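Local coordinates for thiamine phosphate pyrophosphorylase (Bacteroides thetaiotaomicron VPI-5482, PDB 3CEU), which probably joins a pyrimidine diphosphate and a thiazole phosphate into thiamine phosphate, with release of pyrophosphate, in thiamine diphosphate biosynthesis, at residues G73-A78 against S92-S97; Y108-M113 against K146-G151; I153-L158 against F194-K199; M1-V6 against A169-D174. All coordinates share one frame; numbering follows the deposited sequence.

Interaction 1 (G73-A78 against S92-S97)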
loop_
_atom_site.group_PDB
_atom_site.type_symbol
_atom_site.label_atom_id
_atom_site.label_comp_id
_atom_site.label_asym_id
_atom_site.label_seq_id
_atom_site.Cartn_x
_atom_site.Cartn_y
_atom_site.Cartn_z
ATOM N N GLY A 73 -9.698 -6.366 3.073
ATOM C CA GLY A 73 -9.110 -7.345 3.973
ATOM C C GLY A 73 -8.238 -6.694 5.045
ATOM O O GLY A 73 -8.369 -5.505 5.327
ATOM N N ILE A 74 -7.333 -7.471 5.630
ATOM C CA ILE A 74 -6.471 -6.972 6.684
ATOM C C ILE A 74 -4.986 -7.227 6.420
ATOM O O ILE A 74 -4.612 -8.120 5.643
ATOM C CB ILE A 74 -6.830 -7.626 8.017
ATOM C CG1 ILE A 74 -6.544 -9.127 7.941
ATOM C CG2 ILE A 74 -8.298 -7.388 8.330
ATOM C CD1 ILE A 74 -6.647 -9.854 9.254
ATOM N N HIS A 75 -4.141 -6.438 7.078
ATOM C CA HIS A 75 -2.692 -6.570 6.943
ATOM C C HIS A 75 -2.137 -6.811 8.330
ATOM O O HIS A 75 -2.113 -5.905 9.153
ATOM C CB HIS A 75 -2.078 -5.292 6.381
ATOM C CG HIS A 75 -0.673 -5.464 5.908
ATOM N ND1 HIS A 75 -0.359 -6.156 4.760
ATOM C CD2 HIS A 75 0.504 -5.031 6.423
ATOM C CE1 HIS A 75 0.947 -6.139 4.583
ATOM N NE2 HIS A 75 1.497 -5.464 5.575
ATOM N N LEU A 76 -1.696 -8.030 8.596
ATOM C CA LEU A 76 -1.156 -8.347 9.910
ATOM C C LEU A 76 0.120 -7.556 10.172
ATOM O O LEU A 76 0.917 -7.334 9.267
ATOM C CB LEU A 76 -0.879 -9.846 10.009
ATOM C CG LEU A 76 -2.061 -10.701 9.578
ATOM C CD1 LEU A 76 -1.680 -12.176 9.651
ATOM C CD2 LEU A 76 -3.261 -10.409 10.457
ATOM N N ASN A 77 0.306 -7.123 11.414
ATOM C CA ASN A 77 1.495 -6.358 11.752
ATOM C C ASN A 77 1.827 -6.471 13.232
ATOM O O ASN A 77 1.070 -7.060 14.000
ATOM C CB ASN A 77 1.308 -4.895 11.339
ATOM C CG ASN A 77 0.204 -4.209 12.108
ATOM O OD1 ASN A 77 0.382 -3.823 13.267
ATOM N ND2 ASN A 77 -0.950 -4.057 11.473
ATOM N N ALA A 78 2.966 -5.912 13.622
ATOM C CA ALA A 78 3.428 -5.981 15.003
ATOM C C ALA A 78 2.342 -5.718 16.038
ATOM O O ALA A 78 2.160 -6.508 16.967
ATOM C CB ALA A 78 4.587 -5.017 15.211
ATOM N N SER A 92 -2.866 -10.087 4.395
ATOM C CA SER A 92 -1.540 -9.763 3.873
ATOM C C SER A 92 -0.625 -9.383 5.020
ATOM O O SER A 92 -1.098 -9.056 6.108
ATOM C CB SER A 92 -1.626 -8.588 2.903
ATOM O OG SER A 92 -2.013 -7.414 3.593
ATOM N N CYS A 93 0.685 -9.408 4.766
ATOM C CA CYS A 93 1.688 -9.057 5.781
ATOM C C CYS A 93 2.984 -8.581 5.137
ATOM O O CYS A 93 3.152 -8.647 3.924
ATOM C CB CYS A 93 2.014 -10.268 6.654
ATOM S SG CYS A 93 3.057 -11.479 5.825
ATOM N N SER A 94 3.909 -8.125 5.969
ATOM C CA SER A 94 5.192 -7.637 5.497
ATOM C C SER A 94 6.323 -8.625 5.754
ATOM O O SER A 94 6.343 -9.329 6.771
ATOM C CB SER A 94 5.530 -6.307 6.178
ATOM O OG SER A 94 4.578 -5.311 5.866
ATOM N N CYS A 95 7.265 -8.680 4.823
ATOM C CA CYS A 95 8.417 -9.553 4.977
ATOM C C CYS A 95 9.633 -8.646 4.810
ATOM O O CYS A 95 9.544 -7.607 4.153
ATOM C CB CYS A 95 8.396 -10.664 3.925
ATOM S SG CYS A 95 6.961 -11.795 4.038
ATOM N N HIS A 96 10.757 -9.029 5.414
ATOM C CA HIS A 96 11.968 -8.218 5.356
ATOM C C HIS A 96 13.235 -8.963 4.957
ATOM O O HIS A 96 14.316 -8.660 5.448
ATOM C CB HIS A 96 12.200 -7.529 6.704
ATOM C CG HIS A 96 10.947 -7.009 7.335
ATOM N ND1 HIS A 96 10.163 -7.776 8.167
ATOM C CD2 HIS A 96 10.316 -5.816 7.214
ATOM C CE1 HIS A 96 9.103 -7.081 8.534
ATOM N NE2 HIS A 96 9.169 -5.888 7.969
ATOM N N SER A 97 13.099 -9.934 4.066
ATOM C CA SER A 97 14.243 -10.697 3.585
ATOM C C SER A 97 13.732 -11.565 2.460
ATOM O O SER A 97 12.540 -11.871 2.397
ATOM C CB SER A 97 14.839 -11.582 4.693
ATOM O OG SER A 97 13.995 -12.683 4.991
HETATM O O HOH W 1 3.705 -7.886 8.687
#
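The imidazole of His75 lies over the backbone of the neighbouring strand, with one ring face turned to Cys93 and its CE1 3.2 Å from Cys93 CA. The two strands, 73-75 and 90-95, are adjacent parallel staves of a TIM barrel; the segments 73-75 and 92-95 are inclined by 21°. His75 and Ser92 form the parallel bridge between them, and both side chains leave the sheet on the same face. CG of His75 is anti to its backbone N (chi1 -166°), a setting that starts the ring off across the next strand. Each ring nitrogen faces a serine hydroxyl. Ser94 OG meets NE2 at the ring edge, in its plane, by a nearly straight hydrogen bond of 3.1 Å. At the other nitrogen, Ser92 OG faces ND1; the 2.4 Å modelled between Ser92 OG and His75 ND1 is too short to be trusted as a length. Together the two hydroxyls would probably limit the rotation of the imidazole, which also stacks with the ring of His60 and meets His31 edge-to-face.

The backbone follows the parallel pattern, Ser92 donating its N to Ile74 O at 2.9 Å and receiving at its own O the N of Leu76, 2.8 Å away. Beyond this bridge, where 73-78 turns into loop, Asn77 ND2 folds back to His75 O. Direct pairing then gives way to a water: it donates to Leu76 O at 2.9 Å and accepts from Ser94 N at 2.7 Å.

Interaction 2 (Y108-M113 against K146-G151)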
loop_
_atom_site.group_PDB
_atom_site.type_symbol
_atom_site.label_atom_id
_atom_site.label_comp_id
_atom_site.label_asym_id
_atom_site.label_seq_id
_atom_site.Cartn_x
_atom_site.Cartn_y
_atom_site.Cartn_z
ATOM N N TYR A 108 -0.385 -15.940 2.038
ATOM C CA TYR A 108 -1.074 -14.660 2.024
ATOM C C TYR A 108 -1.504 -14.351 0.605
ATOM O O TYR A 108 -1.005 -14.954 -0.345
ATOM C CB TYR A 108 -0.142 -13.558 2.529
ATOM C CG TYR A 108 0.231 -13.708 3.988
ATOM C CD1 TYR A 108 -0.617 -13.247 4.998
ATOM C CD2 TYR A 108 1.405 -14.358 4.361
ATOM C CE1 TYR A 108 -0.304 -13.435 6.341
ATOM C CE2 TYR A 108 1.724 -14.553 5.701
ATOM C CZ TYR A 108 0.864 -14.087 6.684
ATOM O OH TYR A 108 1.172 -14.277 8.004
ATOM N N ASP A 109 -2.435 -13.419 0.460
ATOM C CA ASP A 109 -2.898 -13.023 -0.860
ATOM C C ASP A 109 -1.754 -12.306 -1.552
ATOM O O ASP A 109 -1.611 -12.367 -2.776
ATOM C CB ASP A 109 -4.120 -12.133 -0.717
ATOM C CG ASP A 109 -5.319 -12.905 -0.231
ATOM O OD1 ASP A 109 -5.888 -13.674 -1.034
ATOM O OD2 ASP A 109 -5.678 -12.775 0.955
ATOM N N TYR A 110 -0.945 -11.629 -0.743
ATOM C CA TYR A 110 0.254 -10.935 -1.192
ATOM C C TYR A 110 0.975 -10.418 0.017
ATOM O O TYR A 110 0.379 -10.268 1.077
ATOM C CB TYR A 110 -0.037 -9.778 -2.161
ATOM C CG TYR A 110 -0.859 -8.598 -1.669
ATOM C CD1 TYR A 110 -0.434 -7.787 -0.613
ATOM C CD2 TYR A 110 -2.017 -8.225 -2.344
ATOM C CE1 TYR A 110 -1.148 -6.630 -0.255
ATOM C CE2 TYR A 110 -2.724 -7.080 -1.995
ATOM C CZ TYR A 110 -2.290 -6.288 -0.956
ATOM O OH TYR A 110 -3.016 -5.154 -0.646
ATOM N N VAL A 111 2.268 -10.174 -0.131
ATOM C CA VAL A 111 3.060 -9.662 0.969
ATOM C C VAL A 111 3.872 -8.465 0.510
ATOM O O VAL A 111 4.112 -8.280 -0.687
ATOM C CB VAL A 111 4.047 -10.727 1.509
ATOM C CG1 VAL A 111 3.303 -12.007 1.875
ATOM C CG2 VAL A 111 5.125 -11.006 0.482
ATOM N N PHE A 112 4.285 -7.653 1.476
ATOM C CA PHE A 112 5.117 -6.484 1.219
ATOM C C PHE A 112 6.556 -6.955 1.372
ATOM O O PHE A 112 6.818 -7.940 2.058
ATOM C CB PHE A 112 4.855 -5.388 2.266
ATOM C CG PHE A 112 3.618 -4.573 2.010
ATOM C CD1 PHE A 112 2.737 -4.920 0.992
ATOM C CD2 PHE A 112 3.342 -3.445 2.775
ATOM C CE1 PHE A 112 1.603 -4.162 0.739
ATOM C CE2 PHE A 112 2.207 -2.682 2.526
ATOM C CZ PHE A 112 1.338 -3.046 1.500
HETATM N N MSE A 113 7.490 -6.270 0.729
HETATM C CA MSE A 113 8.890 -6.624 0.879
HETATM C C MSE A 113 9.642 -5.319 1.092
HETATM O O MSE A 113 9.538 -4.394 0.277
HETATM C CB MSE A 113 9.424 -7.342 -0.359
HETATM C CG MSE A 113 10.738 -8.063 -0.111
HETATM SE SE MSE A 113 11.645 -8.641 -1.720
HETATM C CE MSE A 113 13.465 -8.198 -1.215
ATOM N N LYS A 146 2.659 -11.496 -6.596
ATOM C CA LYS A 146 2.138 -11.518 -5.238
ATOM C C LYS A 146 2.996 -10.752 -4.227
ATOM O O LYS A 146 2.647 -10.657 -3.051
ATOM C CB LYS A 146 1.946 -12.973 -4.776
ATOM C CG LYS A 146 1.319 -13.120 -3.402
ATOM C CD LYS A 146 1.356 -14.550 -2.881
ATOM C CE LYS A 146 0.194 -15.391 -3.373
ATOM N NZ LYS A 146 0.042 -16.577 -2.490
ATOM N N VAL A 147 4.112 -10.190 -4.666
ATOM C CA VAL A 147 4.951 -9.447 -3.735
ATOM C C VAL A 147 4.969 -7.962 -4.078
ATOM O O VAL A 147 5.196 -7.574 -5.227
ATOM C CB VAL A 147 6.383 -9.986 -3.735
ATOM C CG1 VAL A 147 6.952 -9.937 -5.129
ATOM C CG2 VAL A 147 7.240 -9.180 -2.767
HETATM N N MSE A 148 4.718 -7.128 -3.081
HETATM C CA MSE A 148 4.691 -5.694 -3.305
HETATM C C MSE A 148 5.942 -5.043 -2.720
HETATM O O MSE A 148 6.288 -5.256 -1.558
HETATM C CB MSE A 148 3.425 -5.098 -2.680
HETATM C CG MSE A 148 2.141 -5.885 -3.001
HETATM SE SE MSE A 148 1.807 -6.251 -4.904
HETATM C CE MSE A 148 0.071 -7.098 -4.739
ATOM N N ALA A 149 6.631 -4.254 -3.534
ATOM C CA ALA A 149 7.847 -3.610 -3.068
ATOM C C ALA A 149 7.516 -2.388 -2.220
ATOM O O ALA A 149 6.646 -1.597 -2.563
ATOM C CB ALA A 149 8.717 -3.220 -4.258
ATOM N N LEU A 150 8.216 -2.244 -1.104
ATOM C CA LEU A 150 7.993 -1.123 -0.207
ATOM C C LEU A 150 9.287 -0.621 0.408
ATOM O O LEU A 150 10.180 -1.405 0.736
ATOM C CB LEU A 150 7.032 -1.526 0.916
ATOM C CG LEU A 150 7.047 -0.665 2.194
ATOM C CD1 LEU A 150 6.495 0.736 1.909
ATOM C CD2 LEU A 150 6.226 -1.358 3.267
ATOM N N GLY A 151 9.377 0.694 0.576
ATOM C CA GLY A 151 10.560 1.266 1.183
ATOM C C GLY A 151 11.430 2.089 0.257
ATOM O O GLY A 151 12.206 1.549 -0.536
#
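With CG of Tyr110 in the crowded position between its backbone N and carbonyl carbon (chi1 63°), and the Met148 chain bent at chi2 (-52°), these two side chains cross at about a right angle. This Met-aromatic contact joins the neighbouring parallel strands 110-113 and 147-150 of the TIM barrel. The selenomethionine methyl does the touching: Met148 CE rests over one face of the tyrosine ring, 3.4 Å from Tyr110 CD2. The selenium stands further off, Met148 SE being 5.1 Å from the centroid of the Tyr110 ring. At its far end the tyrosine hydroxyl bonds to His31 NE2.

Phe112 continues this face of the sheet, its CD1 3.7 Å from Met148 CB and its CD2 3.6 Å from Leu150 CD2. On the opposite face, Met113 CB meets Val147 CG2 at 3.7 Å, and helix 98-102 covers Val111 and Met113 through Val101. Between the faces, four backbone bonds zigzag from Lys146 O to Leu150 N, the shortest being Met148 N to Val111 O at 2.7 Å.

The lysine works differently, laying its aliphatic part against the backbone ahead of the strand, with Lys146 CG 3.1 Å from Asp109 O. A bend at chi3 turns the chain, and its amine is held by two carbonyls: that of Lys105, and that of Tyr108, where NZ lies 2.9 Å from O at a C=O...N angle of 175°.

Interaction 3 (I153-L158 against F194-K199)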
loop_
_atom_site.group_PDB
_atom_site.type_symbol
_atom_site.label_atom_id
_atom_site.label_comp_id
_atom_site.label_asym_id
_atom_site.label_seq_id
_atom_site.Cartn_x
_atom_site.Cartn_y
_atom_site.Cartn_z
ATOM N N ILE A 153 10.502 4.183 -2.257
ATOM C CA ILE A 153 10.096 4.158 -3.654
ATOM C C ILE A 153 9.658 5.559 -4.084
ATOM O O ILE A 153 9.036 6.284 -3.308
ATOM C CB ILE A 153 8.941 3.167 -3.840
ATOM C CG1 ILE A 153 9.355 1.804 -3.275
ATOM C CG2 ILE A 153 8.564 3.064 -5.309
ATOM C CD1 ILE A 153 8.258 0.762 -3.309
ATOM N N ASN A 154 9.996 5.943 -5.310
ATOM C CA ASN A 154 9.626 7.258 -5.822
ATOM C C ASN A 154 9.599 7.244 -7.337
ATOM O O ASN A 154 9.769 6.194 -7.951
ATOM C CB ASN A 154 10.609 8.338 -5.355
ATOM C CG ASN A 154 12.028 8.058 -5.796
ATOM O OD1 ASN A 154 12.251 7.447 -6.837
ATOM N ND2 ASN A 154 12.996 8.511 -5.009
ATOM N N GLU A 155 9.403 8.420 -7.931
ATOM C CA GLU A 155 9.331 8.565 -9.385
ATOM C C GLU A 155 10.661 8.263 -10.072
ATOM O O GLU A 155 10.696 7.953 -11.261
ATOM C CB GLU A 155 8.877 9.985 -9.749
ATOM C CG GLU A 155 9.971 11.042 -9.617
ATOM C CD GLU A 155 9.447 12.460 -9.724
ATOM O OE1 GLU A 155 8.748 12.903 -8.791
ATOM O OE2 GLU A 155 9.725 13.138 -10.737
ATOM N N ASP A 156 11.752 8.356 -9.323
ATOM C CA ASP A 156 13.076 8.095 -9.880
ATOM C C ASP A 156 13.428 6.610 -9.967
ATOM O O ASP A 156 14.228 6.218 -10.817
ATOM C CB ASP A 156 14.137 8.826 -9.055
ATOM C CG ASP A 156 14.107 10.326 -9.266
ATOM O OD1 ASP A 156 14.669 11.064 -8.421
ATOM O OD2 ASP A 156 13.535 10.765 -10.287
ATOM N N ASN A 157 12.831 5.790 -9.099
ATOM C CA ASN A 157 13.107 4.346 -9.073
ATOM C C ASN A 157 11.896 3.441 -9.275
ATOM O O ASN A 157 11.990 2.230 -9.084
ATOM C CB ASN A 157 13.761 3.958 -7.748
ATOM C CG ASN A 157 12.934 4.378 -6.550
ATOM O OD1 ASN A 157 11.703 4.243 -6.538
ATOM N ND2 ASN A 157 13.608 4.876 -5.525
ATOM N N LEU A 158 10.764 4.012 -9.653
ATOM C CA LEU A 158 9.570 3.211 -9.852
ATOM C C LEU A 158 9.765 2.188 -10.966
ATOM O O LEU A 158 9.454 1.010 -10.797
ATOM C CB LEU A 158 8.376 4.113 -10.168
ATOM C CG LEU A 158 7.014 3.433 -10.051
ATOM C CD1 LEU A 158 6.903 2.762 -8.683
ATOM C CD2 LEU A 158 5.896 4.457 -10.235
ATOM N N PHE A 194 0.328 11.626 -8.165
ATOM C CA PHE A 194 -0.158 10.243 -8.170
ATOM C C PHE A 194 -0.338 9.772 -9.615
ATOM O O PHE A 194 0.081 8.669 -9.974
ATOM C CB PHE A 194 -1.491 10.120 -7.420
ATOM C CG PHE A 194 -2.171 8.782 -7.612
ATOM C CD1 PHE A 194 -3.235 8.648 -8.497
ATOM C CD2 PHE A 194 -1.705 7.647 -6.955
ATOM C CE1 PHE A 194 -3.824 7.392 -8.735
ATOM C CE2 PHE A 194 -2.284 6.385 -7.182
ATOM C CZ PHE A 194 -3.341 6.258 -8.073
ATOM N N LYS A 195 -0.959 10.623 -10.433
ATOM C CA LYS A 195 -1.188 10.309 -11.834
ATOM C C LYS A 195 0.147 10.052 -12.519
ATOM O O LYS A 195 0.260 9.167 -13.381
ATOM C CB LYS A 195 -1.895 11.461 -12.550
ATOM C CG LYS A 195 -3.327 11.718 -12.116
ATOM C CD LYS A 195 -3.974 12.715 -13.064
ATOM C CE LYS A 195 -5.419 12.973 -12.714
ATOM N NZ LYS A 195 -6.094 13.780 -13.779
ATOM N N LYS A 196 1.160 10.828 -12.147
ATOM C CA LYS A 196 2.475 10.638 -12.741
ATOM C C LYS A 196 2.975 9.232 -12.375
ATOM O O LYS A 196 3.355 8.468 -13.256
ATOM C CB LYS A 196 3.448 11.711 -12.238
ATOM C CG LYS A 196 4.876 11.537 -12.742
ATOM C CD LYS A 196 5.867 12.428 -11.983
ATOM C CE LYS A 196 5.793 13.886 -12.429
ATOM N NZ LYS A 196 6.842 14.736 -11.787
ATOM N N LEU A 197 2.939 8.878 -11.092
ATOM C CA LEU A 197 3.407 7.568 -10.669
ATOM C C LEU A 197 2.586 6.440 -11.292
ATOM O O LEU A 197 3.118 5.378 -11.616
ATOM C CB LEU A 197 3.374 7.450 -9.141
ATOM C CG LEU A 197 4.173 8.493 -8.336
ATOM C CD1 LEU A 197 3.977 8.254 -6.831
ATOM C CD2 LEU A 197 5.662 8.407 -8.686
ATOM N N LYS A 198 1.290 6.665 -11.468
ATOM C CA LYS A 198 0.439 5.635 -12.044
ATOM C C LYS A 198 0.719 5.463 -13.531
ATOM O O LYS A 198 0.513 4.387 -14.092
ATOM C CB LYS A 198 -1.030 5.987 -11.847
ATOM C CG LYS A 198 -1.948 4.817 -12.066
ATOM C CD LYS A 198 -3.353 5.289 -12.333
ATOM C CE LYS A 198 -4.249 4.116 -12.671
ATOM N NZ LYS A 198 -5.466 4.579 -13.393
ATOM N N LYS A 199 1.176 6.531 -14.175
ATOM C CA LYS A 199 1.481 6.449 -15.589
ATOM C C LYS A 199 2.758 5.636 -15.777
ATOM O O LYS A 199 2.897 4.922 -16.764
ATOM C CB LYS A 199 1.652 7.841 -16.199
ATOM C CG LYS A 199 1.925 7.796 -17.696
ATOM C CD LYS A 199 2.357 9.144 -18.234
ATOM C CE LYS A 199 2.738 9.059 -19.704
ATOM N NZ LYS A 199 3.323 10.346 -20.171
#
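Glu155 and Lys196 make the one salt bridge of this contact, a long and weak one, with Glu155 OE2 3.5 Å from Lys196 NZ. The two chains cross obliquely and meet through one carboxylate oxygen, the second, Glu155 OE1, lying 4.0 Å from the same Lys196 NZ. The lysine reaches there through a bend at chi3 (-76°), which turns CE aside from an otherwise extended chain.

Stronger polar bonds shape the loop itself, which follows strand 147-150 of the barrel and leads into helix 158-163. Asn154 and Asn157 serve each other reciprocally: Asn154 N donates to Asn157 OD1 at 2.7 Å, and Asn157 N donates to Asn154 OD1 at 2.9 Å. The second of these is an Asx motif, its donor almost in line with the side-chain carbonyl (174°). Asn157 ND2 also bonds to Gly152 O, so the turn is tied to the residues before it.

Apolar packing against helix 188-201 accompanies the ion pair. Leu197 CD2 sits 3.7 Å from Glu155 CB, at the start of the acidic chain. Leu158 puts its CD2 beside the helix backbone, 3.2 Å from Leu197 O, and reaches on to Leu200, while Leu197 also touches Leu3 of the first strand. An alanine at Glu155 would probably leave the Lys196 amine without its charged mate and free to turn, although CB would still meet Leu197. The chemistry is consistent with a contact that rests mainly on buried leucines, with a weak ion pair at an exposed lysine probably contributing less.

Interaction 4 (M1-V6 against A169-D174)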
loop_
_atom_site.group_PDB
_atom_site.type_symbol
_atom_site.label_atom_id
_atom_site.label_comp_id
_atom_site.label_asym_id
_atom_site.label_seq_id
_atom_site.Cartn_x
_atom_site.Cartn_y
_atom_site.Cartn_z
HETATM N N MSE A 1 2.160 -2.725 -13.317
HETATM C CA MSE A 1 2.046 -3.305 -11.948
HETATM C C MSE A 1 1.168 -2.448 -11.047
HETATM O O MSE A 1 1.009 -1.251 -11.274
HETATM C CB MSE A 1 3.432 -3.449 -11.316
HETATM C CG MSE A 1 4.217 -2.154 -11.216
HETATM SE SE MSE A 1 5.812 -2.343 -10.118
HETATM C CE MSE A 1 6.196 -0.468 -9.821
ATOM N N LYS A 2 0.601 -3.063 -10.017
ATOM C CA LYS A 2 -0.256 -2.330 -9.095
ATOM C C LYS A 2 0.519 -1.251 -8.341
ATOM O O LYS A 2 1.722 -1.376 -8.099
ATOM C CB LYS A 2 -0.907 -3.293 -8.099
ATOM C CG LYS A 2 -1.957 -4.213 -8.717
ATOM C CD LYS A 2 -2.559 -5.148 -7.674
ATOM C CE LYS A 2 -3.701 -5.967 -8.256
ATOM N NZ LYS A 2 -3.278 -6.654 -9.509
ATOM N N LEU A 3 -0.185 -0.180 -7.999
ATOM C CA LEU A 3 0.391 0.929 -7.256
ATOM C C LEU A 3 -0.422 1.095 -5.972
ATOM O O LEU A 3 -1.538 1.614 -5.990
ATOM C CB LEU A 3 0.342 2.219 -8.085
ATOM C CG LEU A 3 0.960 3.453 -7.419
ATOM C CD1 LEU A 3 2.392 3.129 -7.002
ATOM C CD2 LEU A 3 0.927 4.642 -8.364
ATOM N N ILE A 4 0.148 0.641 -4.861
ATOM C CA ILE A 4 -0.512 0.704 -3.562
ATOM C C ILE A 4 -0.052 1.914 -2.766
ATOM O O ILE A 4 1.143 2.227 -2.719
ATOM C CB ILE A 4 -0.216 -0.568 -2.735
ATOM C CG1 ILE A 4 -0.618 -1.812 -3.536
ATOM C CG2 ILE A 4 -0.963 -0.522 -1.417
ATOM C CD1 ILE A 4 -0.064 -3.110 -2.981
ATOM N N VAL A 5 -1.016 2.592 -2.145
ATOM C CA VAL A 5 -0.744 3.776 -1.328
ATOM C C VAL A 5 -1.083 3.515 0.139
ATOM O O VAL A 5 -2.154 2.998 0.446
ATOM C CB VAL A 5 -1.598 5.002 -1.782
ATOM C CG1 VAL A 5 -1.440 6.144 -0.775
ATOM C CG2 VAL A 5 -1.172 5.466 -3.175
ATOM N N VAL A 6 -0.169 3.858 1.043
ATOM C CA VAL A 6 -0.447 3.695 2.464
ATOM C C VAL A 6 -0.792 5.084 3.001
ATOM O O VAL A 6 -0.152 6.076 2.627
ATOM C CB VAL A 6 0.772 3.153 3.264
ATOM C CG1 VAL A 6 0.368 2.941 4.718
ATOM C CG2 VAL A 6 1.278 1.853 2.669
ATOM N N ALA A 169 3.958 -1.742 -6.322
ATOM C CA ALA A 169 4.832 -0.861 -5.567
ATOM C C ALA A 169 3.986 -0.161 -4.526
ATOM O O ALA A 169 2.845 0.218 -4.792
ATOM C CB ALA A 169 5.502 0.153 -6.499
ATOM N N VAL A 170 4.547 -0.011 -3.335
ATOM C CA VAL A 170 3.840 0.626 -2.236
ATOM C C VAL A 170 4.497 1.943 -1.891
ATOM O O VAL A 170 5.706 2.014 -1.733
ATOM C CB VAL A 170 3.833 -0.283 -0.999
ATOM C CG1 VAL A 170 3.011 0.352 0.115
ATOM C CG2 VAL A 170 3.268 -1.648 -1.389
ATOM N N VAL A 171 3.696 2.989 -1.768
ATOM C CA VAL A 171 4.239 4.301 -1.471
ATOM C C VAL A 171 3.510 4.982 -0.315
ATOM O O VAL A 171 2.341 4.708 -0.042
ATOM C CB VAL A 171 4.153 5.204 -2.723
ATOM C CG1 VAL A 171 4.873 4.551 -3.883
ATOM C CG2 VAL A 171 2.693 5.444 -3.084
ATOM N N LEU A 172 4.207 5.873 0.372
ATOM C CA LEU A 172 3.591 6.596 1.472
ATOM C C LEU A 172 4.123 8.028 1.491
ATOM O O LEU A 172 3.419 8.960 1.105
ATOM C CB LEU A 172 3.869 5.886 2.807
ATOM C CG LEU A 172 2.863 6.151 3.945
ATOM C CD1 LEU A 172 3.051 5.137 5.084
ATOM C CD2 LEU A 172 3.045 7.567 4.460
ATOM N N GLY A 173 5.373 8.191 1.913
ATOM C CA GLY A 173 5.973 9.516 1.983
ATOM C C GLY A 173 6.069 10.306 0.683
ATOM O O GLY A 173 5.622 11.457 0.604
ATOM N N ASP A 174 6.653 9.701 -0.344
ATOM C CA ASP A 174 6.812 10.395 -1.617
ATOM C C ASP A 174 5.505 10.965 -2.142
ATOM O O ASP A 174 5.501 11.823 -3.033
ATOM C CB ASP A 174 7.390 9.470 -2.674
ATOM C CG ASP A 174 7.479 10.143 -4.020
ATOM O OD1 ASP A 174 8.191 11.167 -4.120
ATOM O OD2 ASP A 174 6.832 9.661 -4.974
#
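Val6 fits between Val170 and Leu172, and its strand, 2-6, pairs in parallel with strand 168-171, the seam at which the first and last strands close the eight-stranded TIM barrel. Backbone hydrogen bonds run the length of the seam. Ala169 N donates to Lys2 O, and Ala169 O in turn receives Ile4 N at 2.7 Å. One step on, Ile4 O takes Val171 N at 2.8 Å, and Val6 N closes the series on Val171 O. A CA-H...O contact supplements them, Val170 CA approaching Ile4 O to 3.2 Å, so this carbonyl is met by two successive residues.

Apolar contacts occupy both faces. On the face carrying Ile4 and Val170, Ile4 CB lies 3.9 Å from Val170 CG2, and Met148 of the seventh strand packs against both residues. Val6 presents its two methyls to different partners: CG1, anti to the backbone N (chi1 -177°), meets Leu172 CD1 at 3.5 Å, while CG2 is pressed to 3.4 Å from Val170 CG1. Both pairs are tight. On the other face, the selenomethionine methyl Met1 CE touches Ala169 CB at 3.5 Å, and Leu3 CD1 and Val5 CG2 pack against Val171; helix 158-163 covers this end through Leu158.

An alanine at Leu172 would probably open a gap beside Val6 and leave its CG1 without this neighbour. Val6 O accepts a hydrogen bond from Trp176 NE1, and Leu172 CG stands 3.3 Å from the same oxygen.

How the interactions relate
Interactions 1, 2 and 4 are three seams of one closed parallel barrel, whereas interaction 3 lies at its outside. Interactions 1 and 2, with centres 8 Å apart, share the join between strands 90-95 and 110-113, where the backbones of Cys93 and Cys95 probably hydrogen-bond to that of Phe112. Interaction 2 meets interaction 4 through Ala149 O and Val170 N, and their centres are 11 Å apart. In sequence, interactions 1 and 2 follow one another between the two segments of interaction 4, which brings the chain's start to the last strand. Interaction 3, centred 9 Å from interaction 4, alternates with it along the chain and touches it through Leu158 and Met1, so the loop that packs on helix 188-201 also lies against the closing seam.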